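Local atomic coordinates of protein ACDH-11, isoform b (Caenorhabditis elegans, PDB entry 4Y9J), a protein that belongs to the acyl-CoA dehydrogenase family of flavoproteins and binds flavin-adenine dinucleotide within an assembly of four chains. Residues E66-Q71 against W98-Q103; E108-I113 against A130-F135; E496-Q501 against Q565-L570. One frame throughout, in Å; residues are numbered along the deposited sequence.

Interaction 1: residues E66-Q71 against W98-Q103; sequences EHLGRQ and WHKLKQ
No ring lies between Leu68 and Leu101, which meet as helix packs on helix in the mostly helical N-terminal domain of the acyl-CoA dehydrogenase fold. Of the flat groups beside them, the His67 imidazole has CG of Gln71, one turn further along the same helix, over one face near its edge, 3.6 Å from the plane. Trp98, whose CB points away from helix 44-74, rests on Val142 and Leu283 while its NE1 bonds to Asp228. The short axes of 66-71 and 98-103 approach to 9.3 Å and run 140° apart, closer to antiparallel than parallel. Both leucines are buried and lie alongside each other, pointing opposite ways, with Leu68 CB 3.8 Å from Leu101 CD2. Leu68 CD1 also crosses to Lys100, its nearest atom there being CG at 3.6 Å. CG of Lys100 lies anti to the backbone N (chi1 -179°), and a bend at chi2 then carries the amine away from the partner helix. Where Gly69 has no side chain, the other branch of Leu101 lies against the main chain, CD1 being 3.9 Å from Gly69 N.

Interaction 2: residues E108-I113 against A130-F135; sequences EGVISI and AKLFLF
Val110 and Leu132, whose CA atoms are 6.7 Å apart, mark the closest backbone approach between helix 121-135 and the loop that leaves helix 96-107, a loop opened by Gly109 with positive phi (64°) and two bonds back into the last helical turn. Lys131 has the largest share of the contact. Extended beyond CG, it crosses both Glu108 and Ile113 at about a right angle and delivers its NZ to two oxygens of one residue. The first is the main-chain carbonyl: NZ lies 2.8 Å from Glu108 O, in the carbonyl plane and on a lone pair, with a C=O...N angle of 132°. The second bond is part of a salt bridge, in which NZ meets Glu108 OE1 at 2.8 Å on the anti side, 15° out of the carboxylate plane. The bend of Glu108 at chi2 folds its carboxylate back toward the amine. Asp53 adds a further salt bridge to NZ, and the two carboxylates probably stabilise the buried ammonium charge; Phe57 contributes a cation-pi contact. Arg60 is the second partner of Glu108, at OE2. Further back along the lysine chain, Ile113 CD1 packs 3.8 Å from Lys131 CD. Val110 CG1 and Leu132 CD2 are pressed to 3.3 Å, tighter than a usual carbon contact. Leu132 also touches His318 and Val321 of helix 304-338, and its side chain lies about 8 Å from the bound UCC. The result is a Schellman motif at a helix C terminus, clamped by a buried lysine from the next helix of the N-terminal helical domain.

Interaction 3: residues E496-Q501 against Q565-L570; sequences ESALKQ and QPLIDL
Ala498 and Gln501 of helix 486-512 pack against Leu567 and Ile568 in a largely apolar helix-to-loop contact, set in the helical acyl-CoA dehydrogenase 11 C-terminal domain-like region of this protein. The loop, which links helix 552-563 to helix 577-587, has no regular helix or strand across 565-570; no direct hydrogen bond crosses the contact, and the close pairs are side-chain carbons. The small side chain of Ala498 is consistent with the close approach, its CA lying 5.5 Å from that of Ile568. The methyl of Ala498 touches two successive loop residues: CB is 3.7 Å from Ile568 CG2 and, at 3.9 Å, also meets Leu567 CB. Ile568 divides its branches between successive turns of the helix. CG2 serves Ala498, whereas CG1, anti to the backbone N (chi1 179°) and extended onward, brings CD1 to 3.6 Å from Gln501 CG. These two side chains cross at about a right angle, and the chi2 bend of Gln501 (65°) turns its amide aside from the isoleucine. Helix 524-545 adds to the packing: Ala498 also touches Ile534, Ile568 touches Thr530, and Arg533 NE bonds to Leu567 O, tying down the loop backbone. The polar end of Gln501 joins the loop indirectly, through one water that donates to Gln501 OE1 at 2.6 Å and likewise to Leu570 O at 2.6 Å.

Overall arrangement
The three contacts follow one another along the chain, neither nested nor crossed. From the N terminus, interaction 1 closes the connection holding the 78-80/88-93 hairpin and ties helix 44-74 to helix 96-107. Interaction 2 opens just after that helix ends and closes a shorter excursion onto helix 121-135. The two are adjacent, with centres 15 Å apart, and Leu101 CD2 touches Phe135 CE1 at 4.2 Å, so the two contacts adjoin through this packing. Interaction 3 closes a mostly helical span within the acyl-CoA dehydrogenase 11 C-terminal domain-like region; its nearest atoms lie about 18 Å from interaction 2 and about 28 Å from interaction 1.

Interaction 1: residues E66-Q71 against W98-Q103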
loop_
_atom_site.group_PDB
_atom_site.type_symbol
_atom_site.label_atom_id
_atom_site.label_comp_id
_atom_site.label_asym_id
_atom_site.label_seq_id
_atom_site.Cartn_x
_atom_site.Cartn_y
_atom_site.Cartn_z
ATOM N N GLU B 66 -14.450 -18.733 10.172
ATOM C CA GLU B 66 -14.115 -17.427 10.734
ATOM C C GLU B 66 -12.730 -16.870 10.221
ATOM O O GLU B 66 -12.627 -15.704 9.898
ATOM C CB GLU B 66 -14.215 -17.517 12.253
ATOM C CG GLU B 66 -13.763 -16.296 12.997
ATOM C CD GLU B 66 -14.725 -15.112 12.939
ATOM O OE1 GLU B 66 -15.765 -15.097 12.233
ATOM O OE2 GLU B 66 -14.404 -14.133 13.614
ATOM N N HIS B 67 -11.703 -17.710 10.225
ATOM C CA HIS B 67 -10.327 -17.299 9.858
ATOM C C HIS B 67 -10.315 -16.980 8.414
ATOM O O HIS B 67 -9.789 -15.970 8.027
ATOM C CB HIS B 67 -9.322 -18.419 10.134
ATOM C CG HIS B 67 -7.965 -18.215 9.482
ATOM N ND1 HIS B 67 -7.007 -17.352 9.998
ATOM C CD2 HIS B 67 -7.395 -18.778 8.379
ATOM C CE1 HIS B 67 -5.922 -17.378 9.237
ATOM N NE2 HIS B 67 -6.129 -18.234 8.254
ATOM N N LEU B 68 -11.003 -17.811 7.610
ATOM C CA LEU B 68 -11.091 -17.528 6.171
ATOM C C LEU B 68 -11.723 -16.197 5.883
ATOM O O LEU B 68 -11.198 -15.386 5.063
ATOM C CB LEU B 68 -11.872 -18.592 5.386
ATOM C CG LEU B 68 -11.299 -19.983 5.336
ATOM C CD1 LEU B 68 -12.244 -21.003 4.676
ATOM C CD2 LEU B 68 -9.938 -20.015 4.678
ATOM N N GLY B 69 -12.874 -15.934 6.547
ATOM C CA GLY B 69 -13.563 -14.625 6.362
ATOM C C GLY B 69 -12.708 -13.429 6.764
ATOM O O GLY B 69 -12.673 -12.406 6.095
ATOM N N ARG B 70 -11.974 -13.594 7.848
ATOM C CA ARG B 70 -10.974 -12.581 8.267
ATOM C C ARG B 70 -9.903 -12.331 7.259
ATOM O O ARG B 70 -9.661 -11.161 6.881
ATOM C CB ARG B 70 -10.433 -12.882 9.633
ATOM C CG ARG B 70 -9.383 -11.891 10.134
ATOM C CD ARG B 70 -10.010 -10.507 10.260
ATOM N NE ARG B 70 -9.062 -9.589 10.903
ATOM C CZ ARG B 70 -9.177 -8.264 10.893
ATOM N NH1 ARG B 70 -10.218 -7.685 10.324
ATOM N NH2 ARG B 70 -8.239 -7.534 11.525
ATOM N N GLN B 71 -9.329 -13.386 6.712
ATOM C CA GLN B 71 -8.373 -13.242 5.623
ATOM C C GLN B 71 -8.862 -12.509 4.405
ATOM O O GLN B 71 -8.117 -11.746 3.808
ATOM C CB GLN B 71 -7.771 -14.571 5.230
ATOM C CG GLN B 71 -6.931 -15.231 6.293
ATOM C CD GLN B 71 -5.800 -14.312 6.868
ATOM O OE1 GLN B 71 -4.961 -13.881 6.164
ATOM N NE2 GLN B 71 -5.843 -14.042 8.129
ATOM N N TRP B 98 -11.360 -16.230 -0.345
ATOM C CA TRP B 98 -12.615 -15.910 -0.945
ATOM C C TRP B 98 -13.096 -17.173 -1.745
ATOM O O TRP B 98 -14.250 -17.615 -1.591
ATOM C CB TRP B 98 -12.487 -14.734 -1.888
ATOM C CG TRP B 98 -13.697 -14.380 -2.595
ATOM C CD1 TRP B 98 -14.046 -14.780 -3.871
ATOM C CD2 TRP B 98 -14.799 -13.564 -2.120
ATOM N NE1 TRP B 98 -15.233 -14.192 -4.224
ATOM C CE2 TRP B 98 -15.755 -13.511 -3.163
ATOM C CE3 TRP B 98 -15.089 -12.895 -0.908
ATOM C CZ2 TRP B 98 -16.958 -12.792 -3.041
ATOM C CZ3 TRP B 98 -16.309 -12.168 -0.810
ATOM C CH2 TRP B 98 -17.213 -12.141 -1.875
ATOM N N HIS B 99 -12.233 -17.695 -2.587
ATOM C CA HIS B 99 -12.545 -18.864 -3.354
ATOM C C HIS B 99 -12.892 -20.053 -2.450
ATOM O O HIS B 99 -13.808 -20.817 -2.761
ATOM C CB HIS B 99 -11.437 -19.229 -4.363
ATOM C CG HIS B 99 -11.215 -18.175 -5.403
ATOM N ND1 HIS B 99 -12.190 -17.784 -6.310
ATOM C CD2 HIS B 99 -10.123 -17.417 -5.675
ATOM C CE1 HIS B 99 -11.719 -16.808 -7.068
ATOM N NE2 HIS B 99 -10.469 -16.564 -6.697
ATOM N N LYS B 100 -12.114 -20.268 -1.402
ATOM C CA LYS B 100 -12.324 -21.359 -0.469
ATOM C C LYS B 100 -13.671 -21.251 0.213
ATOM O O LYS B 100 -14.407 -22.266 0.303
ATOM C CB LYS B 100 -11.194 -21.448 0.556
ATOM C CG LYS B 100 -11.335 -22.589 1.545
ATOM C CD LYS B 100 -11.273 -23.982 0.910
ATOM C CE LYS B 100 -11.415 -25.050 2.005
ATOM N NZ LYS B 100 -11.326 -26.444 1.562
ATOM N N LEU B 101 -14.062 -20.054 0.585
ATOM C CA LEU B 101 -15.394 -19.819 1.167
ATOM C C LEU B 101 -16.535 -20.219 0.214
ATOM O O LEU B 101 -17.491 -20.861 0.613
ATOM C CB LEU B 101 -15.545 -18.402 1.626
ATOM C CG LEU B 101 -14.751 -18.048 2.901
ATOM C CD1 LEU B 101 -14.435 -16.566 2.985
ATOM C CD2 LEU B 101 -15.453 -18.503 4.140
ATOM N N LYS B 102 -16.399 -19.851 -1.057
ATOM C CA LYS B 102 -17.399 -20.250 -2.055
ATOM C C LYS B 102 -17.500 -21.755 -2.190
ATOM O O LYS B 102 -18.567 -22.322 -2.358
ATOM C CB LYS B 102 -17.075 -19.627 -3.405
ATOM C CG LYS B 102 -17.287 -18.114 -3.398
ATOM C CD LYS B 102 -16.688 -17.475 -4.645
ATOM C CE LYS B 102 -17.393 -17.736 -5.934
ATOM N NZ LYS B 102 -16.626 -17.330 -7.161
ATOM N N GLN B 103 -16.368 -22.413 -2.177
ATOM C CA GLN B 103 -16.340 -23.850 -2.201
ATOM C C GLN B 103 -17.016 -24.505 -1.030
ATOM O O GLN B 103 -17.736 -25.507 -1.203
ATOM C CB GLN B 103 -14.918 -24.387 -2.377
ATOM C CG GLN B 103 -14.285 -23.841 -3.640
ATOM C CD GLN B 103 -12.748 -24.030 -3.694
ATOM O OE1 GLN B 103 -12.113 -24.528 -2.760
ATOM N NE2 GLN B 103 -12.160 -23.587 -4.786
#

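Interaction 2: residues E108-I113 against A130-F135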
loop_
_atom_site.group_PDB
_atom_site.type_symbol
_atom_site.label_atom_id
_atom_site.label_comp_id
_atom_site.label_asym_id
_atom_site.label_seq_id
_atom_site.Cartn_x
_atom_site.Cartn_y
_atom_site.Cartn_z
ATOM N N GLU B 108 -21.282 -27.452 1.681
ATOM C CA GLU B 108 -22.244 -27.330 2.800
ATOM C C GLU B 108 -23.714 -27.137 2.388
ATOM O O GLU B 108 -24.610 -27.098 3.252
ATOM C CB GLU B 108 -21.835 -26.203 3.767
ATOM C CG GLU B 108 -20.525 -26.542 4.480
ATOM C CD GLU B 108 -20.653 -27.510 5.620
ATOM O OE1 GLU B 108 -21.794 -27.953 5.931
ATOM O OE2 GLU B 108 -19.614 -27.887 6.176
ATOM N N GLY B 109 -23.949 -26.973 1.095
ATOM C CA GLY B 109 -25.305 -26.823 0.554
ATOM C C GLY B 109 -25.992 -25.595 1.033
ATOM O O GLY B 109 -27.180 -25.574 1.139
ATOM N N VAL B 110 -25.248 -24.493 1.252
ATOM C CA VAL B 110 -25.875 -23.285 1.640
ATOM C C VAL B 110 -26.965 -22.816 0.663
ATOM O O VAL B 110 -27.934 -22.184 1.088
ATOM C CB VAL B 110 -24.783 -22.202 1.826
ATOM C CG1 VAL B 110 -25.380 -20.865 1.793
ATOM C CG2 VAL B 110 -23.998 -22.518 3.078
ATOM N N ILE B 111 -26.799 -23.115 -0.626
ATOM C CA ILE B 111 -27.846 -22.960 -1.645
ATOM C C ILE B 111 -28.656 -24.260 -1.767
ATOM O O ILE B 111 -29.892 -24.216 -1.749
ATOM C CB ILE B 111 -27.260 -22.662 -3.056
ATOM C CG1 ILE B 111 -26.337 -21.433 -2.995
ATOM C CG2 ILE B 111 -28.389 -22.398 -4.084
ATOM C CD1 ILE B 111 -26.962 -20.249 -2.337
ATOM N N SER B 112 -27.987 -25.404 -1.904
ATOM C CA SER B 112 -28.672 -26.655 -2.207
ATOM C C SER B 112 -29.758 -27.012 -1.251
ATOM O O SER B 112 -30.772 -27.603 -1.632
ATOM C CB SER B 112 -27.692 -27.874 -2.241
ATOM O OG SER B 112 -26.496 -27.415 -2.805
ATOM N N ILE B 113 -29.484 -26.838 0.021
ATOM C CA ILE B 113 -30.451 -27.201 1.060
ATOM C C ILE B 113 -31.805 -26.533 0.750
ATOM O O ILE B 113 -32.854 -27.180 0.905
ATOM C CB ILE B 113 -29.891 -26.895 2.484
ATOM C CG1 ILE B 113 -28.810 -27.928 2.868
ATOM C CG2 ILE B 113 -30.978 -26.890 3.560
ATOM C CD1 ILE B 113 -27.868 -27.431 3.957
ATOM N N ALA B 130 -31.310 -20.994 8.892
ATOM C CA ALA B 130 -30.474 -21.175 10.105
ATOM C C ALA B 130 -28.977 -21.322 9.741
ATOM O O ALA B 130 -28.085 -20.762 10.388
ATOM C CB ALA B 130 -30.961 -22.446 10.858
ATOM N N LYS B 131 -28.718 -22.043 8.653
ATOM C CA LYS B 131 -27.349 -22.270 8.231
ATOM C C LYS B 131 -26.718 -20.966 7.732
ATOM O O LYS B 131 -25.582 -20.662 8.076
ATOM C CB LYS B 131 -27.243 -23.395 7.197
ATOM C CG LYS B 131 -25.878 -24.036 7.179
ATOM C CD LYS B 131 -25.846 -25.293 6.314
ATOM C CE LYS B 131 -24.589 -26.070 6.664
ATOM N NZ LYS B 131 -24.537 -27.416 6.037
ATOM N N LEU B 132 -27.464 -20.202 6.951
ATOM C CA LEU B 132 -27.067 -18.889 6.509
ATOM C C LEU B 132 -26.824 -17.941 7.667
ATOM O O LEU B 132 -25.885 -17.088 7.616
ATOM C CB LEU B 132 -28.118 -18.278 5.572
ATOM C CG LEU B 132 -28.238 -18.951 4.216
ATOM C CD1 LEU B 132 -29.583 -18.583 3.592
ATOM C CD2 LEU B 132 -27.107 -18.472 3.319
ATOM N N PHE B 133 -27.662 -18.060 8.683
ATOM C CA PHE B 133 -27.504 -17.261 9.879
ATOM C C PHE B 133 -26.184 -17.564 10.647
ATOM O O PHE B 133 -25.545 -16.650 11.189
ATOM C CB PHE B 133 -28.732 -17.388 10.754
ATOM C CG PHE B 133 -28.622 -16.721 12.128
ATOM C CD1 PHE B 133 -28.706 -15.329 12.300
ATOM C CD2 PHE B 133 -28.394 -17.521 13.260
ATOM C CE1 PHE B 133 -28.636 -14.784 13.586
ATOM C CE2 PHE B 133 -28.346 -16.978 14.529
ATOM C CZ PHE B 133 -28.477 -15.628 14.704
ATOM N N LEU B 134 -25.793 -18.833 10.720
ATOM C CA LEU B 134 -24.507 -19.198 11.290
ATOM C C LEU B 134 -23.334 -18.718 10.397
ATOM O O LEU B 134 -22.316 -18.210 10.904
ATOM C CB LEU B 134 -24.418 -20.685 11.508
ATOM C CG LEU B 134 -25.501 -21.282 12.400
ATOM C CD1 LEU B 134 -25.236 -22.781 12.455
ATOM C CD2 LEU B 134 -25.473 -20.662 13.784
ATOM N N PHE B 135 -23.511 -18.789 9.075
ATOM C CA PHE B 135 -22.443 -18.473 8.117
ATOM C C PHE B 135 -22.174 -16.979 8.080
ATOM O O PHE B 135 -21.004 -16.550 8.105
ATOM C CB PHE B 135 -22.830 -19.009 6.703
ATOM C CG PHE B 135 -21.802 -18.783 5.634
ATOM C CD1 PHE B 135 -20.501 -19.256 5.793
ATOM C CD2 PHE B 135 -22.118 -18.096 4.484
ATOM C CE1 PHE B 135 -19.549 -19.111 4.817
ATOM C CE2 PHE B 135 -21.142 -17.907 3.495
ATOM C CZ PHE B 135 -19.883 -18.441 3.650
#

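Interaction 3: residues E496-Q501 against Q565-L570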
loop_
_atom_site.group_PDB
_atom_site.type_symbol
_atom_site.label_atom_id
_atom_site.label_comp_id
_atom_site.label_asym_id
_atom_site.label_seq_id
_atom_site.Cartn_x
_atom_site.Cartn_y
_atom_site.Cartn_z
ATOM N N GLU B 496 -52.738 -6.396 20.991
ATOM C CA GLU B 496 -54.129 -6.138 20.515
ATOM C C GLU B 496 -54.493 -4.670 20.357
ATOM O O GLU B 496 -55.191 -4.242 19.395
ATOM C CB GLU B 496 -55.163 -6.826 21.392
ATOM C CG GLU B 496 -55.228 -8.303 21.065
ATOM C CD GLU B 496 -56.049 -9.086 22.039
ATOM O OE1 GLU B 496 -56.423 -8.534 23.119
ATOM O OE2 GLU B 496 -56.347 -10.245 21.694
ATOM N N SER B 497 -54.038 -3.925 21.343
ATOM C CA SER B 497 -54.248 -2.465 21.386
ATOM C C SER B 497 -53.524 -1.759 20.236
ATOM O O SER B 497 -54.091 -0.885 19.569
ATOM C CB SER B 497 -53.716 -1.901 22.689
ATOM O OG SER B 497 -54.045 -0.538 22.767
ATOM N N ALA B 498 -52.290 -2.172 20.003
ATOM C CA ALA B 498 -51.495 -1.576 18.937
ATOM C C ALA B 498 -52.074 -1.958 17.586
ATOM O O ALA B 498 -52.162 -1.131 16.686
ATOM C CB ALA B 498 -50.045 -1.994 19.051
ATOM N N LEU B 499 -52.541 -3.198 17.466
ATOM C CA LEU B 499 -53.125 -3.623 16.220
ATOM C C LEU B 499 -54.407 -2.832 15.993
ATOM O O LEU B 499 -54.654 -2.356 14.902
ATOM C CB LEU B 499 -53.436 -5.114 16.251
ATOM C CG LEU B 499 -54.161 -5.596 14.989
ATOM C CD1 LEU B 499 -53.389 -5.399 13.698
ATOM C CD2 LEU B 499 -54.473 -7.056 15.166
ATOM N N LYS B 500 -55.200 -2.649 17.031
ATOM C CA LYS B 500 -56.525 -1.982 16.859
ATOM C C LYS B 500 -56.333 -0.519 16.451
ATOM O O LYS B 500 -56.954 -0.008 15.516
ATOM C CB LYS B 500 -57.338 -2.066 18.102
ATOM C CG LYS B 500 -58.701 -1.627 17.758
ATOM C CD LYS B 500 -59.501 -1.421 19.007
ATOM C CE LYS B 500 -60.897 -1.033 18.593
ATOM N NZ LYS B 500 -61.874 -2.075 19.004
ATOM N N GLN B 501 -55.353 0.100 17.092
ATOM C CA GLN B 501 -54.993 1.478 16.749
ATOM C C GLN B 501 -54.440 1.664 15.328
ATOM O O GLN B 501 -54.854 2.580 14.658
ATOM C CB GLN B 501 -54.029 2.044 17.792
ATOM C CG GLN B 501 -53.576 3.487 17.516
ATOM C CD GLN B 501 -54.677 4.542 17.573
ATOM O OE1 GLN B 501 -54.377 5.715 17.733
ATOM N NE2 GLN B 501 -55.918 4.146 17.410
ATOM N N GLN B 565 -41.620 -0.944 25.235
ATOM C CA GLN B 565 -41.387 0.001 24.159
ATOM C C GLN B 565 -42.713 0.191 23.449
ATOM O O GLN B 565 -43.593 -0.682 23.460
ATOM C CB GLN B 565 -40.329 -0.501 23.209
ATOM C CG GLN B 565 -40.617 -1.899 22.726
ATOM C CD GLN B 565 -39.583 -2.391 21.764
ATOM O OE1 GLN B 565 -38.537 -1.693 21.505
ATOM N NE2 GLN B 565 -39.811 -3.594 21.240
ATOM N N PRO B 566 -42.898 1.324 22.831
ATOM C CA PRO B 566 -44.123 1.442 22.100
ATOM C C PRO B 566 -44.146 0.465 20.906
ATOM O O PRO B 566 -43.191 0.323 20.186
ATOM C CB PRO B 566 -44.124 2.920 21.670
ATOM C CG PRO B 566 -42.701 3.326 21.674
ATOM C CD PRO B 566 -42.117 2.578 22.835
ATOM N N LEU B 567 -45.237 -0.252 20.748
ATOM C CA LEU B 567 -45.353 -1.200 19.647
ATOM C C LEU B 567 -45.828 -0.417 18.473
ATOM O O LEU B 567 -45.394 -0.624 17.338
ATOM C CB LEU B 567 -46.305 -2.339 19.983
ATOM C CG LEU B 567 -45.888 -3.346 21.049
ATOM C CD1 LEU B 567 -47.049 -4.334 21.323
ATOM C CD2 LEU B 567 -44.649 -4.104 20.593
ATOM N N ILE B 568 -46.623 0.598 18.757
ATOM C CA ILE B 568 -47.049 1.515 17.722
ATOM C C ILE B 568 -46.553 2.925 18.082
ATOM O O ILE B 568 -46.643 3.314 19.199
ATOM C CB ILE B 568 -48.559 1.456 17.490
ATOM C CG1 ILE B 568 -48.972 2.449 16.410
ATOM C CG2 ILE B 568 -49.366 1.661 18.785
ATOM C CD1 ILE B 568 -50.443 2.387 16.031
ATOM N N ASP B 569 -46.005 3.637 17.103
ATOM C CA ASP B 569 -45.589 5.024 17.259
ATOM C C ASP B 569 -46.022 5.741 15.973
ATOM O O ASP B 569 -45.279 5.815 14.994
ATOM C CB ASP B 569 -44.088 5.116 17.480
ATOM C CG ASP B 569 -43.632 6.501 17.915
ATOM O OD1 ASP B 569 -44.416 7.410 18.213
ATOM O OD2 ASP B 569 -42.439 6.669 17.913
ATOM N N LEU B 570 -47.254 6.233 15.997
ATOM C CA LEU B 570 -47.925 6.729 14.812
ATOM C C LEU B 570 -49.166 7.493 15.250
ATOM O O LEU B 570 -50.004 6.970 16.007
ATOM C CB LEU B 570 -48.272 5.547 13.922
ATOM C CG LEU B 570 -48.998 5.799 12.611
ATOM C CD1 LEU B 570 -48.181 6.631 11.643
ATOM C CD2 LEU B 570 -49.402 4.452 11.986
HETATM O O HOH W 1 -52.185 6.992 17.358
#